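Local coordinates for putative oxidoreductase (Pseudomonas putida, PDB 3L6D), which is a putative oxidoreductase that probably binds NADP, at residues A149-Q152 with H153-L156; R209-L212 with E213-F217; V227-E231 with T232-K236. One frame throughout, in Å; residues are numbered along the deposited sequence.

Contact 1 of 3, residues A149-Q152 with H153-L156; sequences AFEQ and HRAL
Arg154 reaches back across a helix break to Phe150 and Glu151, one turn earlier, at a kink in the Rossmann-type nucleotide-binding domain. His153 leaves the helical path, closing helix 147-152, and occupies the N-cap position of helix 154-157, so the two short helices share a corner.

The arginine can be followed outward. Its CB stands over one face of the Phe150 ring, offset toward the rim, and CG then meets Phe150 CZ at 3.8 Å. The chain runs on through CD to NE, and a bend at chi3 (-98°) brings the head alongside the rim of the phenyl. NE sends a weak but nearly straight bond to Glu151 OE1, 3.5 Å away, which is also a salt bridge; that oxygen lies in the guanidinium plane, at its edge. Phe150 CE2 sits over one guanidinium face, 3.9 Å from Arg154 CZ, while NH2 comes to the edge of the phenyl ring, the two planes 64° apart. CE2 thus covers one face while the carboxylate meets the edge, and the stronger partner is Glu158, which pairs with NH1. Phe150 also meets the rings of His143 and Phe166, on strands of the sheet.

Gln152 and His153 run side by side. Gln152 CG forms a CH-pi contact 3.8 Å from the centroid of the imidazole, and the amide continues along the ring as a stack, its plane turned 27° from it. The buried histidine also lies against Thr96 and Pro67. Its backbone N donates to Ala149 O at 3.1 Å, an i to i-4 bond that closes the helix. Past it a water spans the corner, donating to Gln152 O at 3.1 Å and accepting from Ala155 N at 2.9 Å.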
loop_
_atom_site.group_PDB
_atom_site.type_symbol
_atom_site.label_atom_id
_atom_site.label_comp_id
_atom_site.label_asym_id
_atom_site.label_seq_id
_atom_site.Cartn_x
_atom_site.Cartn_y
_atom_site.Cartn_z
ATOM N N ALA B 149 16.144 -22.143 20.534
ATOM C CA ALA B 149 16.223 -20.982 21.455
ATOM C C ALA B 149 15.114 -19.952 21.170
ATOM O O ALA B 149 14.546 -19.330 22.115
ATOM C CB ALA B 149 17.598 -20.316 21.360
ATOM N N PHE B 150 14.822 -19.721 19.884
ATOM C CA PHE B 150 13.723 -18.847 19.540
ATOM C C PHE B 150 12.390 -19.379 20.139
ATOM O O PHE B 150 11.622 -18.614 20.708
ATOM C CB PHE B 150 13.570 -18.667 18.013
ATOM C CG PHE B 150 12.209 -18.137 17.630
ATOM C CD1 PHE B 150 11.938 -16.792 17.736
ATOM C CD2 PHE B 150 11.207 -18.996 17.231
ATOM C CE1 PHE B 150 10.670 -16.280 17.416
ATOM C CE2 PHE B 150 9.932 -18.526 16.907
ATOM C CZ PHE B 150 9.671 -17.166 16.979
ATOM N N GLU B 151 12.127 -20.674 20.000
ATOM C CA GLU B 151 10.890 -21.239 20.567
ATOM C C GLU B 151 10.854 -21.088 22.091
ATOM O O GLU B 151 9.812 -20.723 22.655
ATOM C CB GLU B 151 10.706 -22.716 20.183
ATOM C CG GLU B 151 10.324 -22.976 18.730
ATOM C CD GLU B 151 9.011 -22.320 18.310
ATOM O OE1 GLU B 151 8.106 -22.089 19.158
ATOM O OE2 GLU B 151 8.895 -22.012 17.094
ATOM N N GLN B 152 11.985 -21.340 22.743
ATOM C CA GLN B 152 12.062 -21.166 24.199
ATOM C C GLN B 152 11.634 -19.762 24.628
ATOM O O GLN B 152 10.942 -19.595 25.654
ATOM C CB GLN B 152 13.475 -21.487 24.719
ATOM C CG GLN B 152 13.684 -21.265 26.208
ATOM C CD GLN B 152 15.148 -21.494 26.636
ATOM O OE1 GLN B 152 15.965 -21.981 25.856
ATOM N NE2 GLN B 152 15.478 -21.109 27.868
ATOM N N HIS B 153 12.037 -18.759 23.847
ATOM C CA HIS B 153 11.838 -17.374 24.228
ATOM C C HIS B 153 10.765 -16.658 23.417
ATOM O O HIS B 153 10.633 -15.433 23.453
ATOM C CB HIS B 153 13.195 -16.611 24.179
ATOM C CG HIS B 153 14.198 -17.174 25.137
ATOM N ND1 HIS B 153 14.000 -17.170 26.503
ATOM C CD2 HIS B 153 15.354 -17.848 24.924
ATOM C CE1 HIS B 153 15.013 -17.782 27.092
ATOM N NE2 HIS B 153 15.864 -18.174 26.155
ATOM N N ARG B 154 9.968 -17.421 22.703
ATOM C CA ARG B 154 9.017 -16.815 21.777
ATOM C C ARG B 154 8.010 -15.915 22.487
ATOM O O ARG B 154 7.734 -14.838 22.007
ATOM C CB ARG B 154 8.269 -17.918 20.998
ATOM C CG ARG B 154 7.346 -17.331 19.975
ATOM C CD ARG B 154 6.223 -18.293 19.748
ATOM N NE ARG B 154 6.480 -19.081 18.567
ATOM C CZ ARG B 154 6.087 -18.722 17.351
ATOM N NH1 ARG B 154 5.442 -17.586 17.192
ATOM N NH2 ARG B 154 6.337 -19.494 16.304
ATOM N N ALA B 155 7.462 -16.364 23.625
ATOM C CA ALA B 155 6.447 -15.581 24.357
ATOM C C ALA B 155 7.037 -14.224 24.783
ATOM O O ALA B 155 6.406 -13.176 24.661
ATOM C CB ALA B 155 5.888 -16.381 25.645
ATOM N N LEU B 156 8.284 -14.253 25.220
ATOM C CA LEU B 156 8.971 -13.028 25.616
ATOM C C LEU B 156 9.107 -12.066 24.430
ATOM O O LEU B 156 8.755 -10.885 24.531
ATOM C CB LEU B 156 10.382 -13.389 26.129
ATOM C CG LEU B 156 11.325 -12.238 26.392
ATOM C CD1 LEU B 156 10.833 -11.432 27.582
ATOM C CD2 LEU B 156 12.709 -12.835 26.640
HETATM O O HOH W 1 8.062 -18.852 24.902
#

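Contact 2 of 3, residues R209-L212 with E213-F217; sequences RLLL and ETSRF
Thr214 and Ser215 turn their hydroxyls back onto the helix that carries them, each to the carbonyl four residues earlier, on the buried side of this turn of helix 204-232 in the helical C-terminal domain. Thr214 OG1 donates to Leu210 O at 2.7 Å, and the backbone N of Thr214 reaches the same oxygen from the other face of the carbonyl plane. Ser215 repeats the scheme: OG, lying between its own N and carbonyl carbon (chi1 68°), donates to Leu211 O at 2.9 Å. The backbone N of Ser215 comes to that oxygen from the opposite face. Leu210 CD1 also lies against Thr214 OG1, 3.4 Å away. Leu211 packs on Phe190 of helix 169-199 and on His182 of the second subunit.

The exposed side is looser. Arg209 and Glu213 lie alongside each other, touching mainly through carbon, with Arg209 CG 3.6 Å from Glu213 CD. Their salt bridge, Arg209 NE to Glu213 OE2, is long at 3.9 Å, and the oxygen stands well out of the guanidinium plane, so no N-H points at it. Buried hydroxyls are therefore satisfied inside their own helix, while the outward arginine finds its stronger partner across the interface, in Glu231 of the second subunit.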
loop_
_atom_site.group_PDB
_atom_site.type_symbol
_atom_site.label_atom_id
_atom_site.label_comp_id
_atom_site.label_asym_id
_atom_site.label_seq_id
_atom_site.Cartn_x
_atom_site.Cartn_y
_atom_site.Cartn_z
ATOM N N ARG B 209 -4.815 13.321 3.024
ATOM C CA ARG B 209 -5.798 12.464 3.710
ATOM C C ARG B 209 -6.827 11.876 2.734
ATOM O O ARG B 209 -7.168 10.690 2.825
ATOM C CB ARG B 209 -6.514 13.161 4.863
ATOM C CG ARG B 209 -7.533 12.264 5.553
ATOM C CD ARG B 209 -7.819 12.758 6.955
ATOM N NE ARG B 209 -6.822 12.196 7.860
ATOM C CZ ARG B 209 -6.476 12.729 9.025
ATOM N NH1 ARG B 209 -7.026 13.874 9.434
ATOM N NH2 ARG B 209 -5.560 12.123 9.778
ATOM N N LEU B 210 -7.307 12.702 1.810
ATOM C CA LEU B 210 -8.239 12.210 0.783
ATOM C C LEU B 210 -7.622 11.131 -0.090
ATOM O O LEU B 210 -8.294 10.163 -0.427
ATOM C CB LEU B 210 -8.764 13.341 -0.104
ATOM C CG LEU B 210 -9.977 12.950 -0.963
ATOM C CD1 LEU B 210 -11.170 12.483 -0.094
ATOM C CD2 LEU B 210 -10.419 14.081 -1.936
ATOM N N LEU B 211 -6.352 11.283 -0.455
ATOM C CA LEU B 211 -5.715 10.293 -1.317
ATOM C C LEU B 211 -5.634 8.948 -0.596
ATOM O O LEU B 211 -6.024 7.918 -1.135
ATOM C CB LEU B 211 -4.319 10.752 -1.780
ATOM C CG LEU B 211 -3.899 10.259 -3.179
ATOM C CD1 LEU B 211 -2.757 11.085 -3.784
ATOM C CD2 LEU B 211 -3.511 8.796 -3.160
ATOM N N LEU B 212 -5.174 8.978 0.647
ATOM C CA LEU B 212 -5.135 7.764 1.452
ATOM C C LEU B 212 -6.514 7.101 1.640
ATOM O O LEU B 212 -6.678 5.882 1.430
ATOM C CB LEU B 212 -4.476 8.053 2.811
ATOM C CG LEU B 212 -4.347 6.836 3.744
ATOM C CD1 LEU B 212 -3.394 5.815 3.116
ATOM C CD2 LEU B 212 -3.857 7.219 5.137
ATOM N N GLU B 213 -7.493 7.892 2.037
ATOM C CA GLU B 213 -8.804 7.330 2.360
ATOM C C GLU B 213 -9.519 6.786 1.104
ATOM O O GLU B 213 -10.174 5.754 1.185
ATOM C CB GLU B 213 -9.630 8.310 3.204
ATOM C CG GLU B 213 -8.850 8.588 4.541
ATOM C CD GLU B 213 -9.587 9.347 5.642
ATOM O OE1 GLU B 213 -10.565 10.084 5.350
ATOM O OE2 GLU B 213 -9.113 9.242 6.822
ATOM N N THR B 214 -9.295 7.424 -0.055
ATOM C CA THR B 214 -10.006 7.069 -1.288
ATOM C C THR B 214 -9.361 5.844 -1.984
ATOM O O THR B 214 -10.017 5.159 -2.760
ATOM C CB THR B 214 -10.166 8.310 -2.225
ATOM O OG1 THR B 214 -10.709 9.406 -1.461
ATOM C CG2 THR B 214 -11.151 8.018 -3.332
ATOM N N SER B 215 -8.087 5.564 -1.681
ATOM C CA SER B 215 -7.361 4.443 -2.284
ATOM C C SER B 215 -7.224 3.211 -1.386
ATOM O O SER B 215 -6.971 2.126 -1.892
ATOM C CB SER B 215 -5.963 4.879 -2.706
ATOM O OG SER B 215 -5.175 5.173 -1.558
ATOM N N ARG B 216 -7.434 3.380 -0.078
ATOM C CA ARG B 216 -7.127 2.320 0.893
ATOM C C ARG B 216 -7.749 0.960 0.513
ATOM O O ARG B 216 -7.045 -0.030 0.366
ATOM C CB ARG B 216 -7.631 2.723 2.283
ATOM C CG ARG B 216 -7.118 1.815 3.390
ATOM C CD ARG B 216 -7.961 1.923 4.664
ATOM N NE ARG B 216 -8.189 3.306 5.087
ATOM C CZ ARG B 216 -7.285 4.072 5.700
ATOM N NH1 ARG B 216 -6.066 3.601 5.956
ATOM N NH2 ARG B 216 -7.599 5.325 6.039
ATOM N N PHE B 217 -9.078 0.923 0.390
ATOM C CA PHE B 217 -9.800 -0.336 0.087
ATOM C C PHE B 217 -9.411 -0.899 -1.277
ATOM O O PHE B 217 -9.112 -2.086 -1.429
ATOM C CB PHE B 217 -11.331 -0.139 0.183
ATOM C CG PHE B 217 -12.116 -1.352 -0.219
ATOM C CD1 PHE B 217 -12.130 -2.471 0.609
ATOM C CD2 PHE B 217 -12.808 -1.394 -1.420
ATOM C CE1 PHE B 217 -12.825 -3.642 0.244
ATOM C CE2 PHE B 217 -13.511 -2.550 -1.804
ATOM C CZ PHE B 217 -13.519 -3.677 -0.970
#

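Contact 3 of 3, residues V227-E231 with T232-K236; sequences VRRLE and TQDFK
The C-terminal end of helix 204-232 unwinds here into a loop of the helical C-terminal domain, through the positive phi of Gln233 (58°) and an Asx turn at Asp234. The last helical turn finishes with Thr232, whose N and OG1 donate to Arg228 O at 3.0 and 2.9 Å from opposite faces of the carbonyl plane. Asp234 N then reaches five residues back to Arg229 O, at 3.1 Å. Asp234 OD2 closes the Asx turn by accepting from Lys236 N at 3.1 Å.

Arg229, extended from CG to NE, lies along this loop. Its NH1 donates to Asp234 O at 2.9 Å from above the carbonyl plane, and weakly to Lys236 O; Glu225 and Asp285 pair with NE, Asp238 with NH2. With a leucine here, Asp234 O would probably lose its donor and those three carboxylates their charged mate, leaving the loop freer to move.

Leu230 CD2 meets the Phe235 ring edge at 3.9 Å from CZ. Gln233 folds back at chi2 (-71°), and its NE2 donates almost straight to Leu230 O at 3.3 Å, on a lone pair in the carbonyl plane, the oxygen in turn lying in the amide plane of Gln233.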
loop_
_atom_site.group_PDB
_atom_site.type_symbol
_atom_site.label_atom_id
_atom_site.label_comp_id
_atom_site.label_asym_id
_atom_site.label_seq_id
_atom_site.Cartn_x
_atom_site.Cartn_y
_atom_site.Cartn_z
ATOM N N VAL B 227 -2.742 -11.963 -4.441
ATOM C CA VAL B 227 -2.260 -13.091 -3.625
ATOM C C VAL B 227 -3.069 -14.378 -3.929
ATOM O O VAL B 227 -2.496 -15.455 -4.116
ATOM C CB VAL B 227 -2.288 -12.780 -2.091
ATOM C CG1 VAL B 227 -2.056 -14.053 -1.276
ATOM C CG2 VAL B 227 -1.232 -11.700 -1.709
ATOM N N ARG B 228 -4.396 -14.247 -4.007
ATOM C CA ARG B 228 -5.268 -15.384 -4.281
ATOM C C ARG B 228 -4.925 -15.980 -5.657
ATOM O O ARG B 228 -4.835 -17.200 -5.821
ATOM C CB ARG B 228 -6.766 -14.964 -4.177
ATOM C CG ARG B 228 -7.773 -16.092 -4.447
ATOM C CD ARG B 228 -9.230 -15.601 -4.770
ATOM N NE ARG B 228 -9.356 -14.986 -6.096
ATOM C CZ ARG B 228 -9.509 -15.658 -7.239
ATOM N NH1 ARG B 228 -9.551 -16.988 -7.236
ATOM N NH2 ARG B 228 -9.607 -15.007 -8.396
ATOM N N ARG B 229 -4.696 -15.125 -6.638
ATOM C CA ARG B 229 -4.302 -15.579 -7.953
ATOM C C ARG B 229 -2.912 -16.186 -7.985
ATOM O O ARG B 229 -2.709 -17.184 -8.675
ATOM C CB ARG B 229 -4.433 -14.454 -8.968
ATOM C CG ARG B 229 -5.907 -14.196 -9.300
ATOM C CD ARG B 229 -6.050 -12.987 -10.156
ATOM N NE ARG B 229 -7.424 -12.772 -10.621
ATOM C CZ ARG B 229 -7.963 -13.346 -11.693
ATOM N NH1 ARG B 229 -7.260 -14.201 -12.422
ATOM N NH2 ARG B 229 -9.213 -13.057 -12.046
ATOM N N LEU B 230 -1.960 -15.595 -7.257
ATOM C CA LEU B 230 -0.609 -16.145 -7.210
ATOM C C LEU B 230 -0.585 -17.537 -6.560
ATOM O O LEU B 230 0.162 -18.438 -7.011
ATOM C CB LEU B 230 0.338 -15.188 -6.490
ATOM C CG LEU B 230 0.672 -13.868 -7.164
ATOM C CD1 LEU B 230 1.412 -12.927 -6.183
ATOM C CD2 LEU B 230 1.483 -14.098 -8.471
ATOM N N GLU B 231 -1.398 -17.707 -5.534
ATOM C CA GLU B 231 -1.579 -18.972 -4.874
ATOM C C GLU B 231 -2.238 -20.035 -5.724
ATOM O O GLU B 231 -1.866 -21.157 -5.675
ATOM C CB GLU B 231 -2.343 -18.788 -3.584
ATOM C CG GLU B 231 -1.519 -18.198 -2.500
ATOM C CD GLU B 231 -2.282 -17.905 -1.276
ATOM O OE1 GLU B 231 -3.487 -17.963 -1.270
ATOM O OE2 GLU B 231 -1.669 -17.625 -0.281
ATOM N N THR B 232 -3.254 -19.671 -6.467
ATOM C CA THR B 232 -3.932 -20.588 -7.360
ATOM C C THR B 232 -3.335 -20.659 -8.747
ATOM O O THR B 232 -3.729 -21.464 -9.531
ATOM C CB THR B 232 -5.393 -20.233 -7.498
ATOM O OG1 THR B 232 -5.509 -18.951 -8.082
ATOM C CG2 THR B 232 -6.055 -20.188 -6.186
ATOM N N GLN B 233 -2.407 -19.787 -9.042
ATOM C CA GLN B 233 -1.814 -19.691 -10.349
ATOM C C GLN B 233 -2.856 -19.431 -11.430
ATOM O O GLN B 233 -2.734 -19.906 -12.535
ATOM C CB GLN B 233 -1.003 -20.930 -10.686
ATOM C CG GLN B 233 0.369 -21.001 -10.056
ATOM C CD GLN B 233 1.350 -20.028 -10.630
ATOM O OE1 GLN B 233 1.820 -20.198 -11.736
ATOM N NE2 GLN B 233 1.680 -18.995 -9.861
ATOM N N ASP B 234 -3.863 -18.650 -11.107
ATOM C CA ASP B 234 -4.892 -18.331 -12.049
ATOM C C ASP B 234 -4.703 -16.934 -12.565
ATOM O O ASP B 234 -4.980 -15.988 -11.895
ATOM C CB ASP B 234 -6.224 -18.420 -11.356
ATOM C CG ASP B 234 -7.336 -18.005 -12.221
ATOM O OD1 ASP B 234 -8.435 -17.826 -11.713
ATOM O OD2 ASP B 234 -7.109 -17.842 -13.414
ATOM N N PHE B 235 -4.275 -16.826 -13.793
ATOM C CA PHE B 235 -3.964 -15.546 -14.387
ATOM C C PHE B 235 -4.929 -15.184 -15.523
ATOM O O PHE B 235 -4.601 -14.360 -16.397
ATOM C CB PHE B 235 -2.508 -15.527 -14.864
ATOM C CG PHE B 235 -1.512 -15.696 -13.748
ATOM C CD1 PHE B 235 -1.127 -14.592 -12.958
ATOM C CD2 PHE B 235 -0.978 -16.950 -13.461
ATOM C CE1 PHE B 235 -0.214 -14.734 -11.916
ATOM C CE2 PHE B 235 -0.057 -17.110 -12.419
ATOM C CZ PHE B 235 0.328 -15.992 -11.639
ATOM N N LYS B 236 -6.124 -15.776 -15.489
ATOM C CA LYS B 236 -7.111 -15.554 -16.552
ATOM C C LYS B 236 -7.456 -14.075 -16.583
ATOM O O LYS B 236 -7.736 -13.472 -15.541
ATOM C CB LYS B 236 -8.372 -16.398 -16.352
ATOM C CG LYS B 236 -8.169 -17.912 -16.430
ATOM C CD LYS B 236 -9.330 -18.658 -15.729
ATOM C CE LYS B 236 -9.061 -20.164 -15.553
ATOM N NZ LYS B 236 -10.124 -20.846 -14.732
#

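Overall arrangement
All three contacts are local and each has a buried and a surface part: Phe150 and His153 against Glu151 and Gln152 in contact 1, the hydroxyls against the outward charges in contact 2. Contact 3 differs in burying an arginine within a network of charge. Contact 1 belongs to the nucleotide-binding domain, where a helix corner lies on the sheet and aromatic and imidazole surfaces do much of the work. Contacts 2 and 3 share helix 204-232, their centres 26 Å apart, one along its length and the other where it ends. In both, a hydroxyl doubles up with a backbone N on one carbonyl. These two also meet across the dimer, through Arg209 and Glu231, whereas contact 1 touches no other chain.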